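Local coordinates for protein ATP-dependent DNA ligase (Mycobacterium tuberculosis, PDB 6NHZ) that joins DNA ends in an ATP-dependent reaction and, probably together with Ku, repairs double-strand breaks by non-homologous end joining, at residues W26-M31 / V165-R170; A13-V18 / W183-H188; G20-Q25 / P147-Q152. The protein carries 1 engineered substitution. All coordinates share one frame; numbering follows the deposited sequence.

Contact 1. Residues W26-M31 / V165-R170. Engineered in segment 26-31: Met31 (natural residue Lys). With ATP (adenosine-5'-triphosphate), chain B.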
loop_
_atom_site.group_PDB
_atom_site.type_symbol
_atom_site.label_atom_id
_atom_site.label_comp_id
_atom_site.label_asym_id
_atom_site.label_seq_id
_atom_site.Cartn_x
_atom_site.Cartn_y
_atom_site.Cartn_z
ATOM N N TRP A 26 10.870 -19.400 -8.100
ATOM C CA TRP A 26 10.097 -18.251 -7.643
ATOM C C TRP A 26 10.569 -16.964 -8.316
ATOM O O TRP A 26 11.771 -16.717 -8.421
ATOM C CB TRP A 26 10.235 -18.084 -6.131
ATOM C CG TRP A 26 9.626 -19.215 -5.397
ATOM C CD1 TRP A 26 10.221 -20.389 -5.062
ATOM C CD2 TRP A 26 8.282 -19.288 -4.927
ATOM N NE1 TRP A 26 9.322 -21.205 -4.395
ATOM C CE2 TRP A 26 8.125 -20.541 -4.296
ATOM C CE3 TRP A 26 7.194 -18.404 -4.958
ATOM C CZ2 TRP A 26 6.924 -20.936 -3.721
ATOM C CZ3 TRP A 26 6.000 -18.794 -4.380
ATOM C CH2 TRP A 26 5.878 -20.049 -3.767
ATOM N N ALA A 27 9.612 -16.149 -8.746
ATOM C CA ALA A 27 9.880 -14.801 -9.236
ATOM C C ALA A 27 9.764 -13.822 -8.080
ATOM O O ALA A 27 8.702 -13.733 -7.449
ATOM C CB ALA A 27 8.892 -14.433 -10.332
ATOM N N PHE A 28 10.832 -13.069 -7.807
ATOM C CA PHE A 28 10.825 -12.123 -6.692
ATOM C C PHE A 28 10.508 -10.720 -7.206
ATOM O O PHE A 28 11.322 -10.103 -7.896
ATOM C CB PHE A 28 12.158 -12.175 -5.952
ATOM C CG PHE A 28 12.515 -13.551 -5.482
ATOM C CD1 PHE A 28 11.676 -14.229 -4.610
ATOM C CD2 PHE A 28 13.670 -14.175 -5.906
ATOM C CE1 PHE A 28 11.983 -15.501 -4.176
ATOM C CE2 PHE A 28 13.986 -15.462 -5.470
ATOM C CZ PHE A 28 13.147 -16.118 -4.598
ATOM N N GLU A 29 9.317 -10.224 -6.892
ATOM C CA GLU A 29 8.938 -8.851 -7.201
ATOM C C GLU A 29 9.090 -7.948 -5.979
ATOM O O GLU A 29 8.907 -8.378 -4.841
ATOM C CB GLU A 29 7.487 -8.789 -7.674
ATOM C CG GLU A 29 7.212 -9.507 -8.987
ATOM C CD GLU A 29 5.793 -9.305 -9.451
ATOM O OE1 GLU A 29 5.165 -8.309 -9.027
ATOM O OE2 GLU A 29 5.296 -10.121 -10.245
ATOM N N GLY A 30 9.357 -6.669 -6.222
ATOM C CA GLY A 30 9.195 -5.688 -5.166
ATOM C C GLY A 30 7.734 -5.517 -4.774
ATOM O O GLY A 30 6.813 -5.675 -5.584
ATOM N N MET A 31 7.515 -5.216 -3.494
ATOM C CA MET A 31 6.176 -4.954 -2.977
ATOM C C MET A 31 5.933 -3.448 -2.970
ATOM O O MET A 31 6.674 -2.709 -2.318
ATOM C CB MET A 31 6.016 -5.537 -1.567
ATOM C CG MET A 31 4.656 -5.262 -0.948
ATOM S SD MET A 31 4.579 -5.778 0.826
ATOM C CE MET A 31 4.820 -7.538 0.678
ATOM N N VAL A 165 8.926 -7.959 -0.375
ATOM C CA VAL A 165 8.993 -8.747 -1.606
ATOM C C VAL A 165 7.724 -9.577 -1.712
ATOM O O VAL A 165 7.200 -10.066 -0.703
ATOM C CB VAL A 165 10.223 -9.690 -1.619
ATOM C CG1 VAL A 165 10.099 -10.754 -2.734
ATOM C CG2 VAL A 165 11.531 -8.911 -1.736
ATOM N N ILE A 166 7.236 -9.775 -2.928
ATOM C CA ILE A 166 6.269 -10.832 -3.184
ATOM C C ILE A 166 6.904 -11.828 -4.146
ATOM O O ILE A 166 7.287 -11.472 -5.275
ATOM C CB ILE A 166 4.938 -10.288 -3.721
ATOM C CG1 ILE A 166 4.394 -9.219 -2.754
ATOM C CG2 ILE A 166 3.941 -11.445 -3.918
ATOM C CD1 ILE A 166 2.899 -9.022 -2.865
ATOM N N ALA A 167 7.055 -13.058 -3.669
ATOM C CA ALA A 167 7.527 -14.184 -4.452
ATOM C C ALA A 167 6.329 -14.853 -5.110
ATOM O O ALA A 167 5.369 -15.239 -4.433
ATOM C CB ALA A 167 8.256 -15.181 -3.555
ATOM N N LYS A 168 6.389 -15.010 -6.422
ATOM C CA LYS A 168 5.313 -15.653 -7.159
ATOM C C LYS A 168 5.880 -16.884 -7.843
ATOM O O LYS A 168 6.908 -16.791 -8.526
ATOM C CB LYS A 168 4.696 -14.675 -8.167
ATOM C CG LYS A 168 4.224 -13.366 -7.499
ATOM C CD LYS A 168 3.585 -12.392 -8.475
ATOM C CE LYS A 168 3.186 -11.114 -7.762
ATOM N NZ LYS A 168 2.683 -10.078 -8.724
ATOM N N ARG A 169 5.250 -18.045 -7.620
ATOM C CA ARG A 169 5.816 -19.273 -8.162
ATOM C C ARG A 169 5.753 -19.222 -9.684
ATOM O O ARG A 169 4.707 -18.919 -10.267
ATOM C CB ARG A 169 5.098 -20.518 -7.624
ATOM C CG ARG A 169 6.043 -21.694 -7.330
ATOM C CD ARG A 169 5.302 -22.948 -6.732
ATOM N NE ARG A 169 4.126 -23.300 -7.509
ATOM C CZ ARG A 169 2.882 -23.354 -7.036
ATOM N NH1 ARG A 169 2.626 -23.088 -5.761
ATOM N NH2 ARG A 169 1.882 -23.671 -7.856
ATOM N N ARG A 170 6.889 -19.506 -10.323
ATOM C CA ARG A 170 6.998 -19.344 -11.770
ATOM C C ARG A 170 6.041 -20.250 -12.538
ATOM O O ARG A 170 5.639 -19.918 -13.660
ATOM C CB ARG A 170 8.444 -19.595 -12.192
ATOM C CG ARG A 170 9.408 -18.548 -11.584
ATOM C CD ARG A 170 10.842 -18.686 -12.098
ATOM N NE ARG A 170 11.724 -17.597 -11.674
ATOM C CZ ARG A 170 11.927 -16.476 -12.371
ATOM N NH1 ARG A 170 11.311 -16.277 -13.531
ATOM N NH2 ARG A 170 12.755 -15.551 -11.903
HETATM P PG ATP B . -4.104 -8.016 1.577
HETATM O O1G ATP B . -3.178 -9.129 1.153
HETATM O O2G ATP B . -5.464 -8.498 1.965
HETATM O O3G ATP B . -4.128 -6.830 0.639
HETATM P PB ATP B . -2.864 -6.031 3.302
HETATM O O1B ATP B . -2.385 -6.105 4.728
HETATM O O2B ATP B . -3.713 -4.893 2.803
HETATM O O3B ATP B . -3.550 -7.464 3.000
HETATM P PA ATP B . -0.064 -6.342 2.827
HETATM O O1A ATP B . -0.026 -7.467 3.832
HETATM O O2A ATP B . 0.607 -5.025 3.122
HETATM O O3A ATP B . -1.572 -6.073 2.351
HETATM O "O5'" ATP B . 0.486 -6.858 1.393
HETATM C "C5'" ATP B . 0.895 -5.866 0.457
HETATM C "C4'" ATP B . -0.284 -5.473 -0.435
HETATM O "O4'" ATP B . 0.152 -4.794 -1.621
HETATM C "C3'" ATP B . -1.049 -6.677 -0.919
HETATM O "O3'" ATP B . -2.399 -6.274 -1.143
HETATM C "C2'" ATP B . -0.453 -6.941 -2.278
HETATM O "O2'" ATP B . -1.392 -7.686 -3.064
HETATM C "C1'" ATP B . -0.190 -5.538 -2.808
HETATM N N9 ATP B . 1.014 -5.574 -3.669
HETATM C C8 ATP B . 2.052 -4.720 -3.602
HETATM N N7 ATP B . 3.005 -5.036 -4.514
HETATM C C5 ATP B . 2.571 -6.122 -5.175
HETATM C C6 ATP B . 3.080 -6.975 -6.271
HETATM N N6 ATP B . 4.288 -6.758 -6.842
HETATM N N1 ATP B . 2.306 -8.002 -6.660
HETATM C C2 ATP B . 1.106 -8.270 -6.109
HETATM N N3 ATP B . 0.581 -7.537 -5.113
HETATM C C4 ATP B . 1.259 -6.473 -4.616
HETATM O O HOH W 1 13.165 -14.474 -9.244
#
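Glu29 and Lys168 meet in a salt bridge at the edge of the bound adenine, with Glu29 OE2 3.0 Å from Lys168 NZ. The same two side chains read the base. Glu29 OE1 accepts a nearly straight hydrogen bond from ATP N6, 2.8 Å long with 175° at the hydrogen, and Lys168 NZ donates to ATP N1. Gly30 O takes a second bond from N6, while Ile166 CD1 packs against the base at ATP C4. Both polar chains are extended beyond CG, which carries their ends out to the purine. Met31, an engineered residue where the natural sequence has lysine, lays its CE against Ile166 CG1 at 3.8 Å.

Behind this shell strands 26-30 and 164-169 run antiparallel in the mixed sheet of the ligase domain, and two hydrogen-bonded pairs, Ala27 with Lys168 and Glu29 with Ile166, set the register. Ala27 N reaches Lys168 O at 2.8 Å, and Lys168 N returns the bond to Ala27 O. On the opposite face of the sheet Arg169 CG sits over the six-membered ring of Trp26, 3.8 Å from its centroid and 9° off the normal, a CH-pi contact. Arg169 keeps its charged end for Asp171. Ala167 CB fits between Trp26 CE3 and the edge of the Phe28 ring at CD1, 3.7 Å from each.

At the far end a water links Trp26 O, Phe28 N and, weakly, Arg170 NH2; the Arg170 guanidinium, also bound by Gln125 and Ala23, lies with one face over Ala27 CA. Tyr124 OH also hydrogen-bonds Glu29 OE2, and Trp183 makes a cation-pi contact with Lys168. An acceptor for N6 beside a donor for N1 is the pattern that matches adenine, and the salt bridge probably keeps both groups charged.

Contact 2. Residues A13-V18 / W183-H188. With ATP (adenosine-5'-triphosphate), chain B.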
loop_
_atom_site.group_PDB
_atom_site.type_symbol
_atom_site.label_atom_id
_atom_site.label_comp_id
_atom_site.label_asym_id
_atom_site.label_seq_id
_atom_site.Cartn_x
_atom_site.Cartn_y
_atom_site.Cartn_z
ATOM N N ALA A 13 -1.849 -12.651 -2.033
ATOM C CA ALA A 13 -0.674 -13.368 -1.556
ATOM C C ALA A 13 -0.835 -13.768 -0.094
ATOM O O ALA A 13 -1.593 -13.158 0.651
ATOM C CB ALA A 13 0.594 -12.516 -1.676
ATOM N N THR A 14 -0.037 -14.746 0.313
ATOM C CA THR A 14 -0.047 -15.277 1.670
ATOM C C THR A 14 1.180 -14.787 2.424
ATOM O O THR A 14 2.293 -14.828 1.891
ATOM C CB THR A 14 -0.071 -16.809 1.623
ATOM O OG1 THR A 14 -1.187 -17.234 0.838
ATOM C CG2 THR A 14 -0.170 -17.393 3.017
ATOM N N HIS A 15 0.984 -14.323 3.667
ATOM C CA HIS A 15 2.127 -13.885 4.458
ATOM C C HIS A 15 3.083 -15.048 4.694
ATOM O O HIS A 15 2.658 -16.146 5.073
ATOM C CB HIS A 15 1.681 -13.305 5.802
ATOM C CG HIS A 15 1.441 -11.827 5.778
ATOM N ND1 HIS A 15 2.389 -10.925 5.348
ATOM C CD2 HIS A 15 0.376 -11.092 6.178
ATOM C CE1 HIS A 15 1.910 -9.699 5.458
ATOM N NE2 HIS A 15 0.693 -9.773 5.966
ATOM N N GLY A 16 4.368 -14.802 4.467
ATOM C CA GLY A 16 5.355 -15.852 4.579
ATOM C C GLY A 16 6.757 -15.284 4.575
ATOM O O GLY A 16 6.957 -14.067 4.608
ATOM N N THR A 17 7.734 -16.183 4.520
ATOM C CA THR A 17 9.146 -15.813 4.438
ATOM C C THR A 17 9.717 -16.205 3.079
ATOM O O THR A 17 9.619 -17.373 2.682
ATOM C CB THR A 17 9.937 -16.503 5.552
ATOM O OG1 THR A 17 9.538 -15.956 6.811
ATOM C CG2 THR A 17 11.440 -16.333 5.351
ATOM N N VAL A 18 10.357 -15.255 2.384
ATOM C CA VAL A 18 10.931 -15.558 1.063
ATOM C C VAL A 18 12.420 -15.903 1.084
ATOM O O VAL A 18 12.926 -16.435 0.081
ATOM C CB VAL A 18 10.704 -14.405 0.052
ATOM C CG1 VAL A 18 9.225 -14.064 -0.053
ATOM C CG2 VAL A 18 11.500 -13.173 0.451
ATOM N N TRP A 183 1.649 -17.279 -4.134
ATOM C CA TRP A 183 2.212 -15.938 -3.968
ATOM C C TRP A 183 2.540 -15.752 -2.491
ATOM O O TRP A 183 1.657 -15.924 -1.647
ATOM C CB TRP A 183 1.216 -14.848 -4.362
ATOM C CG TRP A 183 0.955 -14.646 -5.839
ATOM C CD1 TRP A 183 1.247 -15.501 -6.864
ATOM C CD2 TRP A 183 0.324 -13.505 -6.429
ATOM N NE1 TRP A 183 0.845 -14.945 -8.067
ATOM C CE2 TRP A 183 0.281 -13.720 -7.823
ATOM C CE3 TRP A 183 -0.193 -12.307 -5.915
ATOM C CZ2 TRP A 183 -0.267 -12.795 -8.706
ATOM C CZ3 TRP A 183 -0.734 -11.380 -6.801
ATOM C CH2 TRP A 183 -0.777 -11.640 -8.186
ATOM N N VAL A 184 3.781 -15.394 -2.170
ATOM C CA VAL A 184 4.200 -15.257 -0.765
ATOM C C VAL A 184 4.637 -13.818 -0.540
ATOM O O VAL A 184 5.548 -13.335 -1.220
ATOM C CB VAL A 184 5.343 -16.215 -0.409
ATOM C CG1 VAL A 184 5.745 -16.026 1.078
ATOM C CG2 VAL A 184 4.951 -17.688 -0.719
ATOM N N LYS A 185 3.973 -13.124 0.381
ATOM C CA LYS A 185 4.319 -11.739 0.671
ATOM C C LYS A 185 5.086 -11.664 1.983
ATOM O O LYS A 185 4.760 -12.355 2.960
ATOM C CB LYS A 185 3.092 -10.827 0.715
ATOM C CG LYS A 185 1.933 -11.321 1.584
ATOM C CD LYS A 185 0.970 -10.192 1.937
ATOM C CE LYS A 185 -0.267 -10.728 2.663
ATOM N NZ LYS A 185 -1.188 -9.648 3.112
ATOM N N ASP A 186 6.126 -10.833 1.979
ATOM C CA ASP A 186 7.096 -10.756 3.065
ATOM C C ASP A 186 7.456 -9.286 3.231
ATOM O O ASP A 186 8.132 -8.711 2.372
ATOM C CB ASP A 186 8.309 -11.616 2.721
ATOM C CG ASP A 186 9.232 -11.838 3.887
ATOM O OD1 ASP A 186 9.038 -11.200 4.944
ATOM O OD2 ASP A 186 10.162 -12.655 3.718
ATOM N N LYS A 187 7.002 -8.664 4.320
ATOM C CA LYS A 187 7.161 -7.226 4.502
ATOM C C LYS A 187 8.355 -6.914 5.390
ATOM O O LYS A 187 8.686 -7.662 6.315
ATOM C CB LYS A 187 5.905 -6.608 5.114
ATOM C CG LYS A 187 4.615 -6.914 4.374
ATOM C CD LYS A 187 3.421 -6.261 5.038
ATOM C CE LYS A 187 3.535 -4.739 4.998
ATOM N NZ LYS A 187 2.198 -4.106 5.198
ATOM N N HIS A 188 8.980 -5.773 5.133
ATOM C CA HIS A 188 10.184 -5.460 5.896
ATOM C C HIS A 188 9.863 -4.976 7.302
ATOM O O HIS A 188 10.563 -5.334 8.254
ATOM C CB HIS A 188 11.025 -4.431 5.156
ATOM C CG HIS A 188 11.686 -4.986 3.937
ATOM N ND1 HIS A 188 12.463 -6.125 3.970
ATOM C CD2 HIS A 188 11.687 -4.564 2.648
ATOM C CE1 HIS A 188 12.909 -6.382 2.751
ATOM N NE2 HIS A 188 12.456 -5.450 1.933
HETATM P PG ATP B . -4.104 -8.016 1.577
HETATM O O1G ATP B . -3.178 -9.129 1.153
HETATM O O2G ATP B . -5.464 -8.498 1.965
HETATM O O3G ATP B . -4.128 -6.830 0.639
HETATM P PB ATP B . -2.864 -6.031 3.302
HETATM O O1B ATP B . -2.385 -6.105 4.728
HETATM O O2B ATP B . -3.713 -4.893 2.803
HETATM O O3B ATP B . -3.550 -7.464 3.000
HETATM P PA ATP B . -0.064 -6.342 2.827
HETATM O O1A ATP B . -0.026 -7.467 3.832
HETATM O O2A ATP B . 0.607 -5.025 3.122
HETATM O O3A ATP B . -1.572 -6.073 2.351
HETATM O "O5'" ATP B . 0.486 -6.858 1.393
HETATM C "C5'" ATP B . 0.895 -5.866 0.457
HETATM C "C4'" ATP B . -0.284 -5.473 -0.435
HETATM O "O4'" ATP B . 0.152 -4.794 -1.621
HETATM C "C3'" ATP B . -1.049 -6.677 -0.919
HETATM O "O3'" ATP B . -2.399 -6.274 -1.143
HETATM C "C2'" ATP B . -0.453 -6.941 -2.278
HETATM O "O2'" ATP B . -1.392 -7.686 -3.064
HETATM C "C1'" ATP B . -0.190 -5.538 -2.808
HETATM N N9 ATP B . 1.014 -5.574 -3.669
HETATM C C8 ATP B . 2.052 -4.720 -3.602
HETATM N N7 ATP B . 3.005 -5.036 -4.514
HETATM C C5 ATP B . 2.571 -6.122 -5.175
HETATM C C6 ATP B . 3.080 -6.975 -6.271
HETATM N N6 ATP B . 4.288 -6.758 -6.842
HETATM N N1 ATP B . 2.306 -8.002 -6.660
HETATM C C2 ATP B . 1.106 -8.270 -6.109
HETATM N N3 ATP B . 0.581 -7.537 -5.113
HETATM C C4 ATP B . 1.259 -6.473 -4.616
#
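His15 lies flat against the lysine chain of Lys185. The CE methylene sits over the ring centre, 3.5 Å from the centroid and 6° off the normal, a CH-pi contact, while Lys187 CD comes up to the ring edge in plane. Among the apolar contacts, Ala13 CB touches Trp183 CB at 3.6 Å, and on the face away from Lys185 Val184 CG1 packs on Gly16 CA. Val18 CG1 reaches the same valine and also lies along Asp186 CB.

The charged contacts converge on ATP. Lys185 NZ donates to O1A of the alpha phosphate at 2.6 Å and to O1G of the gamma phosphate at 2.8 Å, so one ammonium spans both. Its CG stands between the backbone N and the carbonyl carbon (chi1 50°), and from there the chain runs out straight to the phosphates. Lys187 NZ takes the other alpha oxygen, O2A, with its chain bent at chi3; a bound magnesium ion lies about 4 Å from this side chain. The two lysines thus hold the alpha phosphate through different oxygens, where their charge would help balance that of the phosphates.

These residues belong to neighbouring parallel strands, 12-15 and 184-187, in the mixed sheet of the ligase's nucleotide-binding domain. Next to 184-187 on its other side runs strand 164-169, and Trp183, at the corner before the strand, brings CZ3 up to ATP C2.

Backbone hydrogen bonds zip the pair together: Thr14 N to Trp183 O, Lys185 N to Thr14 O, and Gly16 N to Lys185 O. Thr14 turns its own hydroxyl to Cys180 O. Past the end of strand 12-15, a side chain takes over: Asp186 OD2 receives Val18 N on its anti side at 2.9 Å, with an angle of 165° at the hydrogen.

Contact 3. Residues G20-Q25 / P147-Q152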
loop_
_atom_site.group_PDB
_atom_site.type_symbol
_atom_site.label_atom_id
_atom_site.label_comp_id
_atom_site.label_asym_id
_atom_site.label_seq_id
_atom_site.Cartn_x
_atom_site.Cartn_y
_atom_site.Cartn_z
ATOM N N GLY A 20 14.357 -18.200 2.030
ATOM C CA GLY A 20 14.818 -19.516 1.649
ATOM C C GLY A 20 14.384 -19.992 0.287
ATOM O O GLY A 20 14.706 -21.121 -0.098
ATOM N N LEU A 21 13.658 -19.169 -0.465
ATOM C CA LEU A 21 13.198 -19.580 -1.787
ATOM C C LEU A 21 14.273 -19.321 -2.835
ATOM O O LEU A 21 15.146 -18.466 -2.667
ATOM C CB LEU A 21 11.915 -18.847 -2.154
ATOM C CG LEU A 21 10.787 -18.907 -1.115
ATOM C CD1 LEU A 21 9.627 -18.031 -1.542
ATOM C CD2 LEU A 21 10.317 -20.341 -0.909
ATOM N N LYS A 22 14.194 -20.073 -3.933
ATOM C CA LYS A 22 15.170 -20.029 -5.012
ATOM C C LYS A 22 14.560 -19.377 -6.245
ATOM O O LYS A 22 13.386 -19.598 -6.555
ATOM C CB LYS A 22 15.650 -21.438 -5.359
ATOM C CG LYS A 22 16.309 -22.178 -4.198
ATOM C CD LYS A 22 17.619 -21.512 -3.805
ATOM C CE LYS A 22 18.365 -22.289 -2.731
ATOM N NZ LYS A 22 18.050 -21.834 -1.346
ATOM N N ALA A 23 15.368 -18.579 -6.952
ATOM C CA ALA A 23 14.913 -17.956 -8.191
ATOM C C ALA A 23 14.575 -18.972 -9.271
ATOM O O ALA A 23 13.824 -18.639 -10.188
ATOM C CB ALA A 23 15.975 -16.990 -8.725
ATOM N N SER A 24 15.120 -20.192 -9.198
ATOM C CA SER A 24 14.789 -21.208 -10.196
ATOM C C SER A 24 13.306 -21.541 -10.174
ATOM O O SER A 24 12.749 -21.987 -11.184
ATOM C CB SER A 24 15.598 -22.474 -9.950
ATOM O OG SER A 24 15.434 -22.916 -8.609
ATOM N N GLN A 25 12.654 -21.313 -9.040
ATOM C CA GLN A 25 11.275 -21.708 -8.816
ATOM C C GLN A 25 10.342 -20.526 -8.595
ATOM O O GLN A 25 9.149 -20.630 -8.904
ATOM C CB GLN A 25 11.216 -22.651 -7.601
ATOM C CG GLN A 25 9.987 -23.510 -7.488
ATOM C CD GLN A 25 9.956 -24.325 -6.201
ATOM O OE1 GLN A 25 10.968 -24.436 -5.497
ATOM N NE2 GLN A 25 8.789 -24.894 -5.883
ATOM N N PRO A 147 16.953 -9.514 -8.713
ATOM C CA PRO A 147 17.896 -10.612 -8.971
ATOM C C PRO A 147 18.215 -11.398 -7.707
ATOM O O PRO A 147 17.959 -10.962 -6.589
ATOM C CB PRO A 147 19.147 -9.904 -9.504
ATOM C CG PRO A 147 19.089 -8.541 -8.903
ATOM C CD PRO A 147 17.619 -8.192 -8.748
ATOM N N GLY A 148 18.790 -12.585 -7.905
ATOM C CA GLY A 148 19.265 -13.410 -6.808
ATOM C C GLY A 148 18.210 -14.378 -6.290
ATOM O O GLY A 148 17.057 -14.389 -6.716
ATOM N N ASP A 149 18.623 -15.230 -5.355
ATOM C CA ASP A 149 17.649 -16.062 -4.661
ATOM C C ASP A 149 16.950 -15.201 -3.598
ATOM O O ASP A 149 17.136 -13.978 -3.538
ATOM C CB ASP A 149 18.310 -17.320 -4.084
ATOM C CG ASP A 149 18.771 -18.309 -5.173
ATOM O OD1 ASP A 149 19.875 -18.884 -5.039
ATOM O OD2 ASP A 149 18.045 -18.502 -6.176
ATOM N N GLY A 150 16.143 -15.845 -2.744
ATOM C CA GLY A 150 15.206 -15.112 -1.905
ATOM C C GLY A 150 15.869 -14.139 -0.946
ATOM O O GLY A 150 15.423 -13.003 -0.790
ATOM N N ALA A 151 16.924 -14.582 -0.265
ATOM C CA ALA A 151 17.542 -13.697 0.713
ATOM C C ALA A 151 18.161 -12.477 0.039
ATOM O O ALA A 151 18.125 -11.370 0.596
ATOM C CB ALA A 151 18.579 -14.468 1.526
ATOM N N GLN A 152 18.693 -12.647 -1.175
ATOM C CA GLN A 152 19.324 -11.529 -1.870
ATOM C C GLN A 152 18.282 -10.533 -2.363
ATOM O O GLN A 152 18.459 -9.317 -2.219
ATOM C CB GLN A 152 20.179 -12.046 -3.029
ATOM C CG GLN A 152 21.486 -12.736 -2.605
ATOM C CD GLN A 152 21.252 -14.041 -1.860
ATOM O OE1 GLN A 152 20.376 -14.844 -2.230
ATOM N NE2 GLN A 152 22.019 -14.255 -0.789
HETATM O O HOH W 2 17.908 -20.358 -8.132
#
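Leu21 O receives the backbone N-H of Gly150, the first residue of helix 150-159, at 2.8 Å. This joins the loop between strands 12-15 and 26-30 to the N-terminal end of that helix, on the surface of the ligase domain. Asp149 stands at the N-cap position, yet its carboxylate makes no capping bond and goes to the loop instead.

A second hydrogen bond crosses beside the first. Ala23 N donates to Asp149 OD2, 2.8 Å away and straight to within 14°, meeting the oxygen on its anti side. Asp149 has CG anti to its carbonyl carbon (chi1 -69°), which brings the carboxylate alongside Lys22 and Ala23. The loop is therefore held at two points either side of Lys22, at the Leu21 carbonyl and the Ala23 N-H.

The van der Waals contacts are few. Lys22 CD packs on Asp149 CG at 3.7 Å, its aliphatic part lying against the carboxylate. The chain is bent at chi2 and chi4, and Lys22 NZ stays 5.1 Å from Asp149 OD1, so any attraction between the opposite charges probably acts at a distance. Ala23 CB rests on Gly148 O. Leu21 turns its side chain to Trp26, Phe28 and Ala167 of the neighbouring sheet.

Water completes the bonding: one molecule donates to Asp149 OD2 at 2.7 Å and accepts from Ser24 N at 3.0 Å.

Contacts 1 and 2 are parts of one mixed sheet. Strands 164-169 and 184-187 are neighbours in it, bonded through Ala167 O and Val184 N, so the antiparallel pair of contact 1 continues into the parallel pair of contact 2. Contact 1 is buried and serves the adenine; contact 2, only partly buried, serves the phosphates with lysine charge. Contact 3 lies at the surface, away from the nucleotide, where a loop meets a helix start through two direct hydrogen bonds and a water. It still touches contact 1: Arg170 binds Ala23 O and Gln25 O, and Phe28 packs on Gly148 and Gly150.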